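Local coordinates for potential RNA-dependent RNA polymerase (Human picobirnavirus, PDB 5I62), which catalyses RNA-templated RNA synthesis from ribonucleoside triphosphates and probably serves both transcription and genome replication of a double-stranded RNA virus, at residues 10-15 with 181-186; 87-92 with 306-311; 167-172 with 208-213. All blocks are in the same frame, centred on the assembly; numbering follows the deposited sequence.

Interaction 1 of 3, residues 10-15 with 181-186; sequences KYFNIP and AAVLGW
A181 meets Y11 at the start of the contact, where their CA atoms are 6.7 Å apart. The methyl CB of A181 lies 3.8 Å from Y11 CD2 and reaches the phenol ring obliquely, touching it at a carbon next to CG, away from the hydroxyl. That hydroxyl is spoken for elsewhere, by a hydrogen bond with the OH of Y315. A182 turns its methyl away from residues 10-15, as expected of an extended chain whose side chains alternate. V183 brings the next contact: CG2 approaches the far rim of the F12 ring, 3.5 Å from F12 CZ and 3.6 Å from F12 CE1. The methyl sits near the ring plane, so this is an edge approach and no CH-pi stack. F12 CG lies beside its own backbone N (chi1 -62°), and from there the ring tip extends to the valine although the CB itself is not aimed at the strand. From L184 onward the strand leaves residues 10-15. The 160 Å² buried here is thus divided between two apolar pairs, each an aromatic ring against a methyl group, with no hydrogen bond between the segments. The end of the N-terminal helix 5-11 and the turn after it pack on strand 176-189 of the mixed sheet; F12 also touches A307 of the parallel neighbour, strand 306-309, and L19 of helix 17-28, which meets V183 through Y22 and F23.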
loop_
_atom_site.group_PDB
_atom_site.type_symbol
_atom_site.label_atom_id
_atom_site.label_comp_id
_atom_site.label_asym_id
_atom_site.label_seq_id
_atom_site.Cartn_x
_atom_site.Cartn_y
_atom_site.Cartn_z
ATOM N N LYS A 10 5.609 -4.284 30.588
ATOM C CA LYS A 10 4.566 -5.258 30.299
ATOM C C LYS A 10 4.125 -5.217 28.841
ATOM O O LYS A 10 3.455 -6.149 28.379
ATOM C CB LYS A 10 3.355 -5.038 31.202
ATOM C CG LYS A 10 3.656 -5.174 32.683
ATOM C CD LYS A 10 2.409 -4.857 33.501
ATOM C CE LYS A 10 2.747 -4.838 34.997
ATOM N NZ LYS A 10 3.548 -6.053 35.353
ATOM N N TYR A 11 4.480 -4.150 28.127
ATOM C CA TYR A 11 4.270 -4.013 26.692
ATOM C C TYR A 11 5.480 -4.457 25.890
ATOM O O TYR A 11 5.329 -4.991 24.788
ATOM C CB TYR A 11 3.951 -2.558 26.343
ATOM C CG TYR A 11 2.610 -2.092 26.852
ATOM C CD1 TYR A 11 2.449 -1.676 28.161
ATOM C CD2 TYR A 11 1.503 -2.055 26.005
ATOM C CE1 TYR A 11 1.211 -1.251 28.629
ATOM C CE2 TYR A 11 0.272 -1.625 26.460
ATOM C CZ TYR A 11 0.130 -1.228 27.771
ATOM O OH TYR A 11 -1.102 -0.803 28.228
ATOM N N PHE A 12 6.690 -4.242 26.415
ATOM C CA PHE A 12 7.903 -4.600 25.698
ATOM C C PHE A 12 8.856 -5.366 26.593
ATOM O O PHE A 12 8.915 -5.151 27.801
ATOM C CB PHE A 12 8.602 -3.374 25.128
ATOM C CG PHE A 12 7.771 -2.647 24.125
ATOM C CD1 PHE A 12 7.762 -3.058 22.801
ATOM C CD2 PHE A 12 6.924 -1.633 24.521
ATOM C CE1 PHE A 12 6.967 -2.426 21.870
ATOM C CE2 PHE A 12 6.107 -0.990 23.582
ATOM C CZ PHE A 12 6.140 -1.395 22.267
ATOM N N ASN A 13 9.601 -6.254 25.966
ATOM C CA ASN A 13 10.630 -7.038 26.631
ATOM C C ASN A 13 11.802 -6.104 26.908
ATOM O O ASN A 13 12.458 -5.641 25.975
ATOM C CB ASN A 13 11.020 -8.205 25.731
ATOM C CG ASN A 13 11.961 -9.186 26.409
ATOM O OD1 ASN A 13 11.736 -9.604 27.547
ATOM N ND2 ASN A 13 13.009 -9.566 25.700
ATOM N N ILE A 14 12.025 -5.772 28.188
ATOM C CA ILE A 14 12.990 -4.731 28.631
ATOM C C ILE A 14 14.049 -5.411 29.508
ATOM O O ILE A 14 13.686 -6.145 30.422
ATOM C CB ILE A 14 12.276 -3.581 29.433
ATOM C CG1 ILE A 14 11.223 -2.850 28.588
ATOM C CG2 ILE A 14 13.259 -2.566 30.022
ATOM C CD1 ILE A 14 11.732 -2.323 27.258
ATOM N N PRO A 15 15.343 -5.130 29.274
ATOM C CA PRO A 15 15.830 -4.078 28.380
ATOM C C PRO A 15 15.861 -4.457 26.896
ATOM O O PRO A 15 15.848 -5.630 26.523
ATOM C CB PRO A 15 17.265 -3.803 28.900
ATOM C CG PRO A 15 17.535 -4.872 29.980
ATOM C CD PRO A 15 16.462 -5.906 29.844
ATOM N N ALA A 181 0.733 -3.364 21.984
ATOM C CA ALA A 181 0.644 -2.030 21.416
ATOM C C ALA A 181 1.331 -2.013 20.057
ATOM O O ALA A 181 2.427 -2.560 19.900
ATOM C CB ALA A 181 1.271 -0.981 22.346
ATOM N N ALA A 182 0.694 -1.362 19.084
ATOM C CA ALA A 182 1.400 -1.021 17.861
ATOM C C ALA A 182 2.528 -0.052 18.192
ATOM O O ALA A 182 2.465 0.701 19.164
ATOM C CB ALA A 182 0.463 -0.385 16.829
ATOM N N VAL A 183 3.566 -0.073 17.379
ATOM C CA VAL A 183 4.662 0.880 17.509
ATOM C C VAL A 183 4.582 1.866 16.357
ATOM O O VAL A 183 4.400 1.464 15.203
ATOM C CB VAL A 183 6.020 0.158 17.535
ATOM C CG1 VAL A 183 7.162 1.149 17.343
ATOM C CG2 VAL A 183 6.181 -0.616 18.858
ATOM N N LEU A 184 4.735 3.160 16.667
ATOM C CA LEU A 184 4.686 4.213 15.653
ATOM C C LEU A 184 5.870 4.073 14.708
ATOM O O LEU A 184 7.024 4.250 15.119
ATOM C CB LEU A 184 4.687 5.596 16.295
ATOM C CG LEU A 184 4.633 6.762 15.287
ATOM C CD1 LEU A 184 3.304 6.791 14.523
ATOM C CD2 LEU A 184 4.893 8.114 15.939
ATOM N N GLY A 185 5.584 3.751 13.446
ATOM C CA GLY A 185 6.566 3.727 12.387
ATOM C C GLY A 185 6.347 4.844 11.370
ATOM O O GLY A 185 5.451 5.680 11.486
ATOM N N TRP A 186 7.196 4.837 10.349
ATOM C CA TRP A 186 7.257 5.960 9.426
ATOM C C TRP A 186 7.638 5.474 8.037
ATOM O O TRP A 186 8.440 4.557 7.890
ATOM C CB TRP A 186 8.257 7.014 9.918
ATOM C CG TRP A 186 8.466 8.165 8.958
ATOM C CD1 TRP A 186 7.787 9.346 8.942
ATOM C CD2 TRP A 186 9.438 8.244 7.912
ATOM N NE1 TRP A 186 8.263 10.152 7.935
ATOM C CE2 TRP A 186 9.282 9.501 7.292
ATOM C CE3 TRP A 186 10.427 7.375 7.442
ATOM C CZ2 TRP A 186 10.080 9.911 6.225
ATOM C CZ3 TRP A 186 11.222 7.785 6.379
ATOM C CH2 TRP A 186 11.045 9.041 5.787
#

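Interaction 2 of 3, residues 87-92 with 306-311; sequences ERMSDI and LAYNWG
I92 presents two separate branches to L306 and Y308, the side chains of strand 306-309 that face helix 89-97. Its CG2 comes within 3.6 Å of L306 CD2, and these two side chains run at a slant to one another. The other branch, ending in CD1, crosses the Y308 side chain at about a right angle and stops 4.1 Å from Y308 CB. Full extension of that branch (chi2 179°) accounts for its reach to the base of the tyrosine. Three residues earlier, one turn back on the same helix face, M89 takes the ring instead: M89 SD is 5.4 Å from the centroid of the Y308 ring, 42° off its normal, which makes an oblique Met-aromatic contact. The terminal methyl follows, with M89 CE 4.4 Å from Y308 CE1, a loose approach in keeping with the partly exposed setting of both residues. Of the two strand residues, L306 is the more deeply placed, and W204 of strand 199-205 packs beside it. L184 of strand 176-189 touches both I92 and Y308 and so joins the same apolar cluster. M89 and I92, one turn apart, meet the alternate strand residues L306 and Y308, as when a helix packs on one face of a beta-sheet, here the mixed sheet that, as in related polymerases, probably belongs to the fingers.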
loop_
_atom_site.group_PDB
_atom_site.type_symbol
_atom_site.label_atom_id
_atom_site.label_comp_id
_atom_site.label_asym_id
_atom_site.label_seq_id
_atom_site.Cartn_x
_atom_site.Cartn_y
_atom_site.Cartn_z
ATOM N N GLU A 87 6.415 17.102 15.402
ATOM C CA GLU A 87 5.753 17.637 14.210
ATOM C C GLU A 87 4.865 16.616 13.497
ATOM O O GLU A 87 4.380 16.900 12.397
ATOM C CB GLU A 87 6.791 18.194 13.237
ATOM C CG GLU A 87 7.711 19.230 13.861
ATOM C CD GLU A 87 8.976 19.448 13.043
ATOM O OE1 GLU A 87 10.040 19.738 13.647
ATOM O OE2 GLU A 87 8.922 19.318 11.794
ATOM N N ARG A 88 4.643 15.449 14.112
ATOM C CA ARG A 88 3.826 14.382 13.567
ATOM C C ARG A 88 2.616 14.082 14.440
ATOM O O ARG A 88 1.881 13.142 14.142
ATOM C CB ARG A 88 4.666 13.103 13.399
ATOM C CG ARG A 88 5.813 13.223 12.380
ATOM C CD ARG A 88 6.648 11.957 12.304
ATOM N NE ARG A 88 5.867 10.812 11.850
ATOM C CZ ARG A 88 6.145 9.546 12.155
ATOM N NH1 ARG A 88 7.196 9.260 12.928
ATOM N NH2 ARG A 88 5.376 8.569 11.695
ATOM N N MET A 89 2.403 14.839 15.526
ATOM C CA MET A 89 1.328 14.508 16.459
ATOM C C MET A 89 -0.043 14.656 15.815
ATOM O O MET A 89 -0.980 13.931 16.177
ATOM C CB MET A 89 1.413 15.383 17.710
ATOM C CG MET A 89 2.676 15.182 18.539
ATOM S SD MET A 89 2.908 13.484 19.122
ATOM C CE MET A 89 1.349 13.170 19.950
ATOM N N SER A 90 -0.185 15.609 14.890
ATOM C CA SER A 90 -1.435 15.757 14.149
ATOM C C SER A 90 -1.691 14.555 13.254
ATOM O O SER A 90 -2.845 14.153 13.057
ATOM C CB SER A 90 -1.401 17.029 13.306
ATOM O OG SER A 90 -1.623 18.166 14.111
ATOM N N ASP A 91 -0.624 13.993 12.682
ATOM C CA ASP A 91 -0.756 12.789 11.872
ATOM C C ASP A 91 -1.303 11.640 12.702
ATOM O O ASP A 91 -2.079 10.822 12.199
ATOM C CB ASP A 91 0.596 12.419 11.268
ATOM C CG ASP A 91 1.141 13.503 10.360
ATOM O OD1 ASP A 91 0.319 14.276 9.820
ATOM O OD2 ASP A 91 2.380 13.574 10.183
ATOM N N ILE A 92 -0.901 11.560 13.976
ATOM C CA ILE A 92 -1.429 10.539 14.878
ATOM C C ILE A 92 -2.864 10.850 15.265
ATOM O O ILE A 92 -3.728 9.967 15.214
ATOM C CB ILE A 92 -0.552 10.407 16.134
ATOM C CG1 ILE A 92 0.902 10.130 15.770
ATOM C CG2 ILE A 92 -1.128 9.323 17.072
ATOM C CD1 ILE A 92 1.775 10.032 17.003
ATOM N N LEU A 306 -1.336 2.519 20.865
ATOM C CA LEU A 306 -0.196 2.968 20.069
ATOM C C LEU A 306 0.936 3.443 20.967
ATOM O O LEU A 306 0.773 4.424 21.696
ATOM C CB LEU A 306 -0.599 4.108 19.137
ATOM C CG LEU A 306 0.524 4.684 18.282
ATOM C CD1 LEU A 306 1.075 3.650 17.269
ATOM C CD2 LEU A 306 0.020 5.935 17.563
ATOM N N ALA A 307 2.093 2.780 20.871
ATOM C CA ALA A 307 3.316 3.227 21.544
ATOM C C ALA A 307 4.036 4.182 20.593
ATOM O O ALA A 307 4.598 3.764 19.584
ATOM C CB ALA A 307 4.196 2.041 21.923
ATOM N N TYR A 308 4.019 5.474 20.904
ATOM C CA TYR A 308 4.572 6.471 19.995
ATOM C C TYR A 308 5.869 7.092 20.503
ATOM O O TYR A 308 6.510 7.850 19.765
ATOM C CB TYR A 308 3.537 7.570 19.710
ATOM C CG TYR A 308 3.033 8.288 20.947
ATOM C CD1 TYR A 308 3.656 9.444 21.403
ATOM C CD2 TYR A 308 1.925 7.819 21.642
ATOM C CE1 TYR A 308 3.202 10.105 22.526
ATOM C CE2 TYR A 308 1.455 8.471 22.771
ATOM C CZ TYR A 308 2.099 9.617 23.206
ATOM O OH TYR A 308 1.646 10.269 24.331
ATOM N N ASN A 309 6.275 6.774 21.729
ATOM C CA ASN A 309 7.558 7.195 22.275
ATOM C C ASN A 309 7.916 6.219 23.386
ATOM O O ASN A 309 7.084 5.429 23.823
ATOM C CB ASN A 309 7.508 8.641 22.785
ATOM C CG ASN A 309 8.903 9.231 23.044
ATOM O OD1 ASN A 309 9.923 8.619 22.738
ATOM N ND2 ASN A 309 8.934 10.430 23.604
ATOM N N TRP A 310 9.174 6.265 23.828
ATOM C CA TRP A 310 9.574 5.422 24.950
ATOM C C TRP A 310 8.726 5.762 26.168
ATOM O O TRP A 310 8.735 6.899 26.641
ATOM C CB TRP A 310 11.056 5.608 25.264
ATOM C CG TRP A 310 11.528 4.685 26.321
ATOM C CD1 TRP A 310 11.487 4.889 27.670
ATOM C CD2 TRP A 310 12.096 3.392 26.127
ATOM N NE1 TRP A 310 12.010 3.800 28.332
ATOM C CE2 TRP A 310 12.402 2.871 27.408
ATOM C CE3 TRP A 310 12.400 2.629 24.997
ATOM C CZ2 TRP A 310 12.978 1.619 27.587
ATOM C CZ3 TRP A 310 12.980 1.383 25.174
ATOM C CH2 TRP A 310 13.262 0.889 26.464
ATOM N N GLY A 311 7.967 4.790 26.660
ATOM C CA GLY A 311 7.147 5.039 27.826
ATOM C C GLY A 311 5.861 5.803 27.577
ATOM O O GLY A 311 5.225 6.248 28.532
#

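Interaction 3 of 3, residues 167-172 with 208-213; sequences RYCVMR and FAVNIR
A209 and V210, which touch M171 and, through V210, C169, belong to a helical turn secured by the backbone bond from I212 N to F208 O, 2.8 Å long; the next such bond runs from R213 N to A209 O. No hydrogen bond joins strand 168-173 to this helix, and the contact rests on two sulfur atoms and two apolar side chains. V210 CG2 is the shared point: it stands 3.9 Å from M171 SD and 4.1 Å from C169 SG. M171 and V210 cross at about a right angle; chi3 of -54° turns the terminal methyl of the methionine aside, and the sulfur is its atom nearest the helix. The same M171 SD lies 4.2 Å from A209 CB, in line with the CA atoms of M171 and A209 being the nearest across the segments, 7.1 Å apart. C169 and M171 are two residues apart and point the same way, as alternate residues of a strand do. The first turn of helix 208-228 therefore lies across one face of the mixed sheet: the segment axes pass 9.4 Å apart at 86°, nearly perpendicular. The adjoining strand 160-165 extends that surface, with M164 touching C169 and V162 touching A209 and R213. P207, just before the helix, also touches M171. At the strand's other end R167 NH2 makes a weak bond to Y168 OH, in the plane of the guanidinium, and Y315 meets both residues, R167 by a cation-pi contact and Y168 ring to ring.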
loop_
_atom_site.group_PDB
_atom_site.type_symbol
_atom_site.label_atom_id
_atom_site.label_comp_id
_atom_site.label_asym_id
_atom_site.label_seq_id
_atom_site.Cartn_x
_atom_site.Cartn_y
_atom_site.Cartn_z
ATOM N N ARG A 167 -9.824 -1.009 26.940
ATOM C CA ARG A 167 -8.914 -0.323 26.036
ATOM C C ARG A 167 -7.577 -1.046 25.852
ATOM O O ARG A 167 -6.746 -0.566 25.086
ATOM C CB ARG A 167 -8.690 1.105 26.527
ATOM C CG ARG A 167 -7.814 1.190 27.763
ATOM C CD ARG A 167 -7.865 2.576 28.393
ATOM N NE ARG A 167 -6.797 2.703 29.375
ATOM C CZ ARG A 167 -6.072 3.799 29.566
ATOM N NH1 ARG A 167 -6.304 4.885 28.838
ATOM N NH2 ARG A 167 -5.114 3.798 30.481
ATOM N N TYR A 168 -7.367 -2.193 26.497
ATOM C CA TYR A 168 -6.103 -2.923 26.442
ATOM C C TYR A 168 -6.175 -4.087 25.468
ATOM O O TYR A 168 -7.209 -4.737 25.334
ATOM C CB TYR A 168 -5.706 -3.459 27.821
ATOM C CG TYR A 168 -5.538 -2.379 28.850
ATOM C CD1 TYR A 168 -4.380 -1.606 28.883
ATOM C CD2 TYR A 168 -6.549 -2.091 29.754
ATOM C CE1 TYR A 168 -4.218 -0.590 29.822
ATOM C CE2 TYR A 168 -6.399 -1.081 30.696
ATOM C CZ TYR A 168 -5.230 -0.339 30.722
ATOM O OH TYR A 168 -5.082 0.663 31.651
ATOM N N CYS A 169 -5.055 -4.368 24.817
ATOM C CA CYS A 169 -4.914 -5.536 23.962
ATOM C C CYS A 169 -4.172 -6.604 24.761
ATOM O O CYS A 169 -2.983 -6.453 25.045
ATOM C CB CYS A 169 -4.167 -5.180 22.683
ATOM S SG CYS A 169 -3.840 -6.586 21.580
ATOM N N VAL A 170 -4.867 -7.668 25.142
ATOM C CA VAL A 170 -4.227 -8.758 25.870
ATOM C C VAL A 170 -3.605 -9.719 24.868
ATOM O O VAL A 170 -4.241 -10.096 23.883
ATOM C CB VAL A 170 -5.235 -9.471 26.781
ATOM C CG1 VAL A 170 -4.592 -10.695 27.439
ATOM C CG2 VAL A 170 -5.788 -8.496 27.830
ATOM N N MET A 171 -2.349 -10.104 25.105
ATOM C CA MET A 171 -1.646 -11.067 24.254
ATOM C C MET A 171 -1.076 -12.173 25.133
ATOM O O MET A 171 -0.096 -11.952 25.855
ATOM C CB MET A 171 -0.546 -10.394 23.446
ATOM C CG MET A 171 -1.022 -9.157 22.687
ATOM S SD MET A 171 0.116 -8.649 21.401
ATOM C CE MET A 171 1.671 -8.497 22.326
ATOM N N ARG A 172 -1.684 -13.354 25.076
ATOM C CA ARG A 172 -1.116 -14.542 25.710
ATOM C C ARG A 172 -0.225 -15.244 24.693
ATOM O O ARG A 172 -0.701 -15.663 23.639
ATOM C CB ARG A 172 -2.205 -15.497 26.203
ATOM C CG ARG A 172 -2.897 -15.087 27.479
ATOM C CD ARG A 172 -2.039 -15.353 28.728
ATOM N NE ARG A 172 -1.621 -16.747 28.892
ATOM C CZ ARG A 172 -0.810 -17.174 29.862
ATOM N NH1 ARG A 172 -0.329 -16.313 30.760
ATOM N NH2 ARG A 172 -0.480 -18.459 29.939
ATOM N N PHE A 208 3.640 -9.114 16.499
ATOM C CA PHE A 208 3.681 -10.385 15.784
ATOM C C PHE A 208 2.459 -11.248 16.114
ATOM O O PHE A 208 1.817 -11.797 15.213
ATOM C CB PHE A 208 4.996 -11.101 16.161
ATOM C CG PHE A 208 5.379 -12.268 15.267
ATOM C CD1 PHE A 208 4.806 -12.459 14.023
ATOM C CD2 PHE A 208 6.352 -13.187 15.701
ATOM C CE1 PHE A 208 5.182 -13.532 13.222
ATOM C CE2 PHE A 208 6.717 -14.261 14.908
ATOM C CZ PHE A 208 6.130 -14.440 13.666
ATOM N N ALA A 209 2.120 -11.372 17.406
ATOM C CA ALA A 209 0.996 -12.221 17.806
ATOM C C ALA A 209 -0.317 -11.759 17.169
ATOM O O ALA A 209 -1.128 -12.587 16.726
ATOM C CB ALA A 209 0.864 -12.259 19.333
ATOM N N VAL A 210 -0.555 -10.448 17.123
ATOM C CA VAL A 210 -1.773 -9.949 16.482
ATOM C C VAL A 210 -1.752 -10.263 14.992
ATOM O O VAL A 210 -2.741 -10.752 14.435
ATOM C CB VAL A 210 -1.965 -8.438 16.732
ATOM C CG1 VAL A 210 -3.234 -7.916 15.980
ATOM C CG2 VAL A 210 -2.081 -8.136 18.218
ATOM N N ASN A 211 -0.627 -9.982 14.323
ATOM C CA ASN A 211 -0.535 -10.238 12.888
ATOM C C ASN A 211 -0.734 -11.722 12.564
ATOM O O ASN A 211 -1.396 -12.061 11.578
ATOM C CB ASN A 211 0.806 -9.745 12.343
ATOM C CG ASN A 211 0.796 -8.268 11.989
ATOM O OD1 ASN A 211 -0.264 -7.663 11.765
ATOM N ND2 ASN A 211 1.968 -7.686 11.930
ATOM N N ILE A 212 -0.170 -12.623 13.376
ATOM C CA ILE A 212 -0.427 -14.055 13.187
ATOM C C ILE A 212 -1.925 -14.355 13.256
ATOM O O ILE A 212 -2.485 -15.037 12.389
ATOM C CB ILE A 212 0.346 -14.887 14.230
ATOM C CG1 ILE A 212 1.853 -14.741 14.039
ATOM C CG2 ILE A 212 -0.081 -16.363 14.150
ATOM C CD1 ILE A 212 2.680 -15.339 15.211
ATOM N N ARG A 213 -2.595 -13.882 14.309
ATOM C CA ARG A 213 -4.011 -14.196 14.453
ATOM C C ARG A 213 -4.824 -13.602 13.303
ATOM O O ARG A 213 -5.720 -14.263 12.761
ATOM C CB ARG A 213 -4.521 -13.698 15.800
ATOM C CG ARG A 213 -4.101 -14.607 16.966
ATOM C CD ARG A 213 -4.837 -15.900 16.825
ATOM N NE ARG A 213 -6.111 -15.853 17.504
ATOM C CZ ARG A 213 -7.216 -16.484 17.128
ATOM N NH1 ARG A 213 -7.252 -17.218 16.029
ATOM N NH2 ARG A 213 -8.301 -16.349 17.869
#

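Interactions 1 and 2 have centres 12 Å apart, as do 1 and 3, whereas 2 and 3 are separated by 20 Å and do not touch. One mixed sheet serves all three: strand 176-189 pairs with strand 168-173 of interaction 3 (antiparallel) and with strand 306-309 of interaction 2 (parallel). The link from 1 to 2 is direct, with A182 O 2.7 Å from A307 N, a probable hydrogen bond; Y11 packs on Y168 between 1 and 3. In chain order the segments run 10-15, 87-92, 167-172, 181-186, 208-213 and 306-311. This sheet thereby draws the N-terminal region and elements some 300 residues apart into one body of the polymerase.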